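Local coordinates for alpha-1,3-glucanase (Paenibacillus glycanilyticus, PDB 6K0P), which probably hydrolyses alpha-1,3-glucan, as expected of a family 87 glycoside hydrolase catalytic domain, at residues T31-L36 and S53-L57; Y45-S50 and W164-L169; E62-L68 and G150-Q156. The protein carries 1 engineered substitution. All coordinates share one frame; numbering follows the deposited sequence.

Contact 1. Residues T31-L36 and S53-L57; sequences TNGTKL and SSVYL. With CA (calcium ion), chain J.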
# COMPACT_ATOMS: atom_id res chain seq x y z
N THR A 31 5.67 -25.20 14.31
CA THR A 31 4.22 -25.22 14.25
C THR A 31 3.75 -26.66 14.23
O THR A 31 4.42 -27.54 13.69
CB THR A 31 3.68 -24.43 13.05
OG1 THR A 31 2.25 -24.38 13.12
CG2 THR A 31 4.09 -25.08 11.72
N ASN A 32 2.58 -26.89 14.84
CA ASN A 32 1.83 -28.12 14.63
C ASN A 32 0.59 -27.89 13.78
O ASN A 32 -0.29 -28.75 13.74
CB ASN A 32 1.48 -28.79 15.96
CG ASN A 32 0.57 -27.94 16.82
OD1 ASN A 32 0.28 -26.80 16.48
ND2 ASN A 32 0.12 -28.49 17.94
N GLY A 33 0.50 -26.74 13.11
CA GLY A 33 -0.59 -26.43 12.21
C GLY A 33 -0.22 -26.70 10.78
O GLY A 33 0.77 -27.38 10.48
N THR A 34 -1.00 -26.14 9.87
CA THR A 34 -0.92 -26.49 8.45
C THR A 34 -0.35 -25.31 7.67
O THR A 34 -1.02 -24.28 7.51
CB THR A 34 -2.30 -26.87 7.94
OG1 THR A 34 -2.78 -28.01 8.67
CG2 THR A 34 -2.26 -27.21 6.46
N LYS A 35 0.86 -25.48 7.13
CA LYS A 35 1.52 -24.43 6.36
C LYS A 35 1.06 -24.50 4.90
O LYS A 35 1.19 -25.55 4.26
CB LYS A 35 3.04 -24.62 6.46
CG LYS A 35 3.85 -23.49 5.86
CD LYS A 35 5.33 -23.59 6.28
CE LYS A 35 5.51 -23.69 7.81
NZ LYS A 35 6.95 -23.51 8.19
N LEU A 36 0.52 -23.40 4.39
CA LEU A 36 -0.04 -23.40 3.04
C LEU A 36 1.07 -23.35 1.99
O LEU A 36 2.03 -22.59 2.13
CB LEU A 36 -0.94 -22.18 2.84
CG LEU A 36 -2.15 -22.04 3.78
CD1 LEU A 36 -2.99 -20.83 3.36
CD2 LEU A 36 -2.98 -23.33 3.79
N SER A 53 1.83 -17.24 1.78
CA SER A 53 1.60 -18.37 2.66
C SER A 53 1.19 -17.90 4.05
O SER A 53 1.50 -16.79 4.48
CB SER A 53 2.83 -19.28 2.73
OG SER A 53 2.62 -20.38 3.60
N SER A 54 0.48 -18.78 4.75
CA SER A 54 0.10 -18.59 6.14
C SER A 54 0.16 -19.94 6.82
O SER A 54 0.33 -20.98 6.17
CB SER A 54 -1.33 -18.06 6.26
OG SER A 54 -1.41 -16.74 5.78
N VAL A 55 -0.00 -19.94 8.14
CA VAL A 55 -0.14 -21.18 8.90
C VAL A 55 -1.56 -21.25 9.42
O VAL A 55 -2.01 -20.37 10.17
CB VAL A 55 0.88 -21.29 10.04
CG1 VAL A 55 0.66 -22.61 10.79
CG2 VAL A 55 2.30 -21.21 9.50
N TYR A 56 -2.28 -22.29 9.01
CA TYR A 56 -3.67 -22.50 9.36
C TYR A 56 -3.74 -23.27 10.67
O TYR A 56 -3.21 -24.39 10.77
CB TYR A 56 -4.30 -23.31 8.24
CG TYR A 56 -5.77 -23.67 8.31
CD1 TYR A 56 -6.75 -22.71 8.54
CD2 TYR A 56 -6.18 -24.97 8.07
CE1 TYR A 56 -8.11 -23.05 8.54
CE2 TYR A 56 -7.51 -25.32 8.07
CZ TYR A 56 -8.47 -24.36 8.32
OH TYR A 56 -9.80 -24.74 8.30
N LEU A 57 -4.37 -22.68 11.68
CA LEU A 57 -4.60 -23.32 12.97
C LEU A 57 -6.06 -23.73 13.02
O LEU A 57 -6.95 -22.88 12.94
CB LEU A 57 -4.26 -22.38 14.13
CG LEU A 57 -2.92 -21.64 14.06
CD1 LEU A 57 -2.75 -20.74 15.29
CD2 LEU A 57 -1.76 -22.62 13.94
CA CA J . 2.77 -15.08 5.52
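At the edge of the calcium-bearing sheet in the N-terminal beta-domain, Thr34 and Lys35 pair antiparallel with Tyr56 and Val55. Thr34 and Tyr56 form the hydrogen-bonded pair: Thr34 N donates to Tyr56 O at 3.0 Å, and Tyr56 N returns a bond of 2.8 Å to Thr34 O. Their side chains leave on the same face, where Thr34 CB sits at the edge of the Tyr56 ring, near its plane. The Tyr56 ring, with CG anti to the backbone N (chi1 -179°), is carried away from residues 31-36 to stack on Tyr166. Lys35 and Val55, the non-hydrogen-bonded pair, use the other face; the lysine chain bends at chi3 and its NZ reaches the carbonyl of Glu25. Toward the metal, Leu36 N gives Ser54 O a nearly straight bond of 3.0 Å. Ser53 OG then donates to Leu36 O at 2.7 Å, in the carbonyl plane and on a lone pair, while Ser53 O binds the calcium at 2.4 Å. One serine thus joins the strand end to the ion. At the opposite end Thr31 OG1 takes Gly33 N at 2.9 Å, closing an ST turn, and also bonds to the carbonyl of Tyr63. The same hydroxyl oxygen lies alongside Val55 CG1, 3.3 Å away, the two side chains passing one another head to tail. A short edge strand leading into a calcium site built partly from loop carbonyls is consistent with the galactose-binding-like beta-sandwich to which this domain's family belongs.

Contact 2. Residues Y45-S50 and W164-L169; sequences YAGEAS and WIYVDL. With CA (calcium ion), chain J.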
# COMPACT_ATOMS: atom_id res chain seq x y z
N TYR A 45 -6.58 -18.23 0.46
CA TYR A 45 -5.87 -17.92 1.71
C TYR A 45 -4.35 -17.93 1.56
O TYR A 45 -3.67 -17.29 2.35
CB TYR A 45 -6.33 -18.84 2.86
CG TYR A 45 -7.77 -18.57 3.25
CD1 TYR A 45 -8.15 -17.41 3.93
CD2 TYR A 45 -8.77 -19.47 2.89
CE1 TYR A 45 -9.47 -17.17 4.25
CE2 TYR A 45 -10.10 -19.24 3.22
CZ TYR A 45 -10.44 -18.09 3.90
OH TYR A 45 -11.77 -17.87 4.20
N ALA A 46 -3.80 -18.66 0.58
CA ALA A 46 -2.37 -18.54 0.32
C ALA A 46 -2.10 -17.36 -0.60
O ALA A 46 -1.25 -16.51 -0.29
CB ALA A 46 -1.83 -19.83 -0.32
N GLY A 47 -2.84 -17.28 -1.70
CA GLY A 47 -2.58 -16.24 -2.69
C GLY A 47 -2.67 -14.83 -2.14
O GLY A 47 -1.99 -13.93 -2.63
N GLU A 48 -3.50 -14.62 -1.11
CA GLU A 48 -3.68 -13.30 -0.53
C GLU A 48 -2.80 -13.04 0.68
O GLU A 48 -2.84 -11.94 1.24
CB GLU A 48 -5.15 -13.06 -0.17
CG GLU A 48 -6.06 -12.98 -1.39
CD GLU A 48 -7.37 -12.27 -1.10
OE1 GLU A 48 -7.55 -11.79 0.04
OE2 GLU A 48 -8.21 -12.19 -2.02
N ALA A 49 -2.03 -14.03 1.12
CA ALA A 49 -1.18 -13.86 2.28
C ALA A 49 0.13 -13.16 1.92
O ALA A 49 0.62 -13.24 0.79
CB ALA A 49 -0.85 -15.24 2.88
N SER A 50 0.68 -12.45 2.90
CA SER A 50 2.06 -11.99 2.80
C SER A 50 2.99 -13.19 2.61
O SER A 50 2.87 -14.20 3.32
CB SER A 50 2.42 -11.25 4.08
OG SER A 50 3.69 -10.62 3.98
N TRP A 164 -11.24 -21.57 13.69
CA TRP A 164 -10.07 -21.70 12.84
C TRP A 164 -9.54 -20.31 12.52
O TRP A 164 -10.29 -19.33 12.55
CB TRP A 164 -10.35 -22.49 11.54
CG TRP A 164 -11.49 -21.99 10.68
CD1 TRP A 164 -12.76 -22.49 10.65
CD2 TRP A 164 -11.46 -20.94 9.69
NE1 TRP A 164 -13.52 -21.81 9.73
CE2 TRP A 164 -12.75 -20.86 9.12
CE3 TRP A 164 -10.47 -20.05 9.24
CZ2 TRP A 164 -13.07 -19.95 8.12
CZ3 TRP A 164 -10.80 -19.14 8.25
CH2 TRP A 164 -12.09 -19.10 7.69
N ILE A 165 -8.26 -20.25 12.19
CA ILE A 165 -7.62 -18.98 11.88
C ILE A 165 -6.39 -19.23 11.02
O ILE A 165 -5.59 -20.13 11.30
CB ILE A 165 -7.29 -18.19 13.17
CG1 ILE A 165 -6.65 -16.84 12.83
CG2 ILE A 165 -6.38 -19.01 14.10
CD1 ILE A 165 -6.63 -15.88 14.02
N TYR A 166 -6.23 -18.45 9.96
CA TYR A 166 -4.99 -18.45 9.19
C TYR A 166 -4.11 -17.35 9.75
O TYR A 166 -4.52 -16.19 9.79
CB TYR A 166 -5.26 -18.17 7.72
CG TYR A 166 -6.06 -19.24 7.00
CD1 TYR A 166 -7.45 -19.25 7.06
CD2 TYR A 166 -5.41 -20.24 6.28
CE1 TYR A 166 -8.18 -20.22 6.41
CE2 TYR A 166 -6.15 -21.22 5.62
CZ TYR A 166 -7.52 -21.19 5.69
OH TYR A 166 -8.27 -22.16 5.06
N VAL A 167 -2.91 -17.71 10.18
CA VAL A 167 -1.96 -16.75 10.74
C VAL A 167 -0.94 -16.42 9.66
O VAL A 167 -0.18 -17.30 9.24
CB VAL A 167 -1.29 -17.29 12.00
CG1 VAL A 167 -0.28 -16.29 12.54
CG2 VAL A 167 -2.31 -17.65 13.06
N ASP A 168 -0.94 -15.17 9.21
CA ASP A 168 -0.13 -14.77 8.06
C ASP A 168 1.22 -14.21 8.48
O ASP A 168 2.27 -14.68 8.02
CB ASP A 168 -0.93 -13.74 7.24
CG ASP A 168 -0.19 -13.27 6.01
OD1 ASP A 168 0.86 -13.85 5.68
OD2 ASP A 168 -0.66 -12.32 5.35
N LEU A 169 1.21 -13.19 9.34
CA LEU A 169 2.43 -12.55 9.81
C LEU A 169 2.14 -11.93 11.16
O LEU A 169 0.99 -11.75 11.56
CB LEU A 169 2.96 -11.49 8.81
CG LEU A 169 2.08 -10.26 8.51
CD1 LEU A 169 2.11 -9.20 9.62
CD2 LEU A 169 2.50 -9.60 7.20
CA CA J . 2.77 -15.08 5.52
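Ser50 and Asp168 meet at a calcium site that joins a loop to a sheet strand of the galactose-binding-like domain. The ion takes Ser50 O at 2.4 Å, and Asp168 chelates it twice, through OD1 at 2.3 Å and through its own carbonyl O at 2.6 Å. This bite is possible because CG stands anti to the backbone N and beside the carbonyl carbon (chi1 -179°). Glu23, Glu25 and Ser53 complete the shell. The second carboxylate oxygen works one layer out: Ser50 N donates to Asp168 OD2 at 2.8 Å, on the syn side and close to the carboxylate plane, and Arg78 forms a salt bridge to the same oxygen. These partners fix the carboxylate's rotation and probably stabilise its charge. A classic beta bulge sets Asp168 and Leu169 together opposite Arg78 of strand 72-80, and Leu169 CD2 packs on Ser50 CB. The loop itself folds through a type I turn from Ala46 to Ala49. Farther from the metal, Tyr45 and Tyr166 lie face to face in an offset stack, centroids 4.1 Å apart and planes at 8°. Beyond the stack, Tyr45 OH is hydrogen-bonded with Tyr109 OH and touches Trp164 CH2 at 3.7 Å.

Contact 3. Residues E62-L68 and G150-Q156; sequences EYVEFTL and GTKIKIQ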
# COMPACT_ATOMS: atom_id res chain seq x y z
N GLU A 62 -3.35 -26.06 18.46
CA GLU A 62 -2.49 -25.74 17.33
C GLU A 62 -1.91 -24.34 17.49
O GLU A 62 -2.58 -23.42 17.96
CB GLU A 62 -3.23 -25.90 16.00
CG GLU A 62 -3.47 -27.38 15.70
CD GLU A 62 -4.00 -27.67 14.31
OE1 GLU A 62 -4.10 -26.75 13.47
OE2 GLU A 62 -4.29 -28.86 14.06
N TYR A 63 -0.64 -24.19 17.12
CA TYR A 63 0.09 -22.97 17.40
C TYR A 63 1.09 -22.72 16.28
O TYR A 63 1.45 -23.63 15.52
CB TYR A 63 0.87 -23.07 18.73
CG TYR A 63 1.99 -24.09 18.66
CD1 TYR A 63 1.75 -25.43 18.96
CD2 TYR A 63 3.26 -23.74 18.25
CE1 TYR A 63 2.76 -26.38 18.86
CE2 TYR A 63 4.28 -24.68 18.15
CZ TYR A 63 4.01 -25.99 18.45
OH TYR A 63 5.03 -26.93 18.36
N VAL A 64 1.58 -21.49 16.22
CA VAL A 64 2.80 -21.17 15.48
C VAL A 64 3.68 -20.35 16.41
O VAL A 64 3.19 -19.44 17.09
CB VAL A 64 2.53 -20.46 14.15
CG1 VAL A 64 1.55 -19.31 14.33
CG2 VAL A 64 3.84 -19.98 13.52
N GLU A 65 4.96 -20.70 16.49
CA GLU A 65 5.88 -20.12 17.46
C GLU A 65 6.84 -19.18 16.74
O GLU A 65 7.67 -19.62 15.94
CB GLU A 65 6.65 -21.23 18.17
CG GLU A 65 7.59 -20.73 19.25
CD GLU A 65 8.31 -21.87 19.94
OE1 GLU A 65 9.18 -22.50 19.29
OE2 GLU A 65 8.00 -22.15 21.11
N PHE A 66 6.73 -17.88 17.05
CA PHE A 66 7.66 -16.87 16.56
C PHE A 66 8.77 -16.67 17.59
O PHE A 66 8.62 -16.98 18.77
CB PHE A 66 6.95 -15.52 16.38
CG PHE A 66 5.86 -15.52 15.34
CD1 PHE A 66 4.59 -15.93 15.66
CD2 PHE A 66 6.11 -15.07 14.05
CE1 PHE A 66 3.57 -15.92 14.72
CE2 PHE A 66 5.11 -15.05 13.11
CZ PHE A 66 3.84 -15.47 13.44
N THR A 67 9.88 -16.11 17.13
CA THR A 67 10.97 -15.71 18.01
C THR A 67 11.29 -14.24 17.76
O THR A 67 11.59 -13.85 16.63
CB THR A 67 12.22 -16.56 17.78
OG1 THR A 67 11.89 -17.94 17.99
CG2 THR A 67 13.33 -16.17 18.75
N LEU A 68 11.21 -13.43 18.81
CA LEU A 68 11.49 -12.01 18.63
C LEU A 68 12.93 -11.79 18.20
O LEU A 68 13.86 -12.42 18.72
CB LEU A 68 11.23 -11.26 19.93
CG LEU A 68 9.80 -11.19 20.45
CD1 LEU A 68 9.74 -10.27 21.66
CD2 LEU A 68 8.86 -10.68 19.37
N GLY A 150 14.69 -12.76 21.31
CA GLY A 150 14.84 -14.15 21.70
C GLY A 150 13.65 -14.75 22.42
O GLY A 150 13.59 -15.98 22.57
N THR A 151 12.70 -13.94 22.87
CA THR A 151 11.49 -14.48 23.47
C THR A 151 10.71 -15.28 22.44
O THR A 151 10.60 -14.86 21.28
CB THR A 151 10.60 -13.32 23.96
OG1 THR A 151 11.31 -12.53 24.92
CG2 THR A 151 9.32 -13.84 24.59
N LYS A 152 10.18 -16.43 22.86
CA LYS A 152 9.26 -17.21 22.02
C LYS A 152 7.86 -16.63 22.18
O LYS A 152 7.28 -16.69 23.27
CB LYS A 152 9.26 -18.67 22.45
CG LYS A 152 10.57 -19.41 22.22
CD LYS A 152 11.07 -19.26 20.80
CE LYS A 152 12.10 -20.35 20.47
NZ LYS A 152 13.12 -19.87 19.50
N ILE A 153 7.31 -16.08 21.11
CA ILE A 153 5.96 -15.55 21.09
C ILE A 153 5.12 -16.53 20.29
O ILE A 153 5.29 -16.65 19.07
CB ILE A 153 5.90 -14.14 20.50
CG1 ILE A 153 6.69 -13.14 21.37
CG2 ILE A 153 4.44 -13.69 20.33
CD1 ILE A 153 6.11 -12.94 22.76
N LYS A 154 4.24 -17.25 20.98
CA LYS A 154 3.45 -18.30 20.36
C LYS A 154 2.03 -17.80 20.17
O LYS A 154 1.44 -17.23 21.09
CB LYS A 154 3.50 -19.55 21.25
CG LYS A 154 2.69 -20.72 20.75
CD LYS A 154 2.99 -21.99 21.56
CE LYS A 154 2.64 -21.81 23.03
NZ LYS A 154 2.42 -23.16 23.64
N ILE A 155 1.50 -17.97 18.96
CA ILE A 155 0.09 -17.72 18.68
C ILE A 155 -0.58 -19.08 18.70
O ILE A 155 -0.19 -19.96 17.92
CB ILE A 155 -0.09 -17.05 17.31
CG1 ILE A 155 0.74 -15.77 17.22
CG2 ILE A 155 -1.56 -16.78 17.04
CD1 ILE A 155 0.37 -14.72 18.28
N GLN A 156 -1.55 -19.28 19.59
CA GLN A 156 -2.10 -20.60 19.82
C GLN A 156 -3.62 -20.53 19.94
O GLN A 156 -4.17 -19.61 20.55
CB GLN A 156 -1.51 -21.21 21.10
CG GLN A 156 -2.01 -22.60 21.45
CD GLN A 156 -1.12 -23.27 22.48
OE1 GLN A 156 0.02 -23.60 22.19
NE2 GLN A 156 -1.64 -23.46 23.68
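Phe66, Val64 and Leu68 share the buried face of this antiparallel strand pair with Ile153 and Ile155, whereas Tyr63, Glu65 and Thr67 meet Lys152, Lys154 and Gln156 on the more exposed face. On the buried side, Ile155 CG1 approaches Phe66 CE1 at 3.8 Å, oblique to the ring, and Ile153 O lies in the ring plane at its edge. Val64 CG1 rests near Ile155 CB, the two branched side chains running abreast into the core. Leu68 CG and CD2 press on Ile153 CG1, and Leu170 of strand 165-173 touches both Phe66 and Ile153. Between the faces, the backbones exchange bonds at Val64-Ile155 and Phe66-Ile153; past the strand ends, Leu68 N reaches Thr151 O at 2.9 Å and Gly150 N reaches Leu68 O at 2.7 Å.

The outer face is looser and polar. The Lys152 chain kinks after CB (chi2 -52°), bringing NZ to Thr67 OG1 at 2.7 Å, its aliphatic part running across Glu65, whose OE1 stays 4.7 Å from Lys152 NZ. Lys154 lays CD 3.7 Å from Tyr63 CG, then turns at chi3 (60°) to donate from NZ to Gln156 OE1 at 2.8 Å. Each lysine NZ thus donates to a neutral oxygen, Lys154 adding a cation-pi contact with Tyr92 of strand 86-93; charge attraction between Glu65 and the lysines is probably secondary.

In the fold
From the N terminus, contact 1 closes the loop between residues 36 and 53. That loop contains residues 45-50, which contact 2 ties to the much later strand 165-173, so contacts 1 and 2 cross; they share the calcium ion and, through neighbouring strands 55-57 and 165-173, one sheet. Contact 3 follows contact 1 in series and is nested inside the loop closed by contact 2. It belongs to the second, four-stranded sheet, which packs on the first where Val167 meets Val64, Phe66 and Ile155. The turn at Thr31 and Asn32 bonds to Tyr63, linking contacts 1 and 3 directly. Together they tie both sheets of the N-terminal domain to its calcium loop.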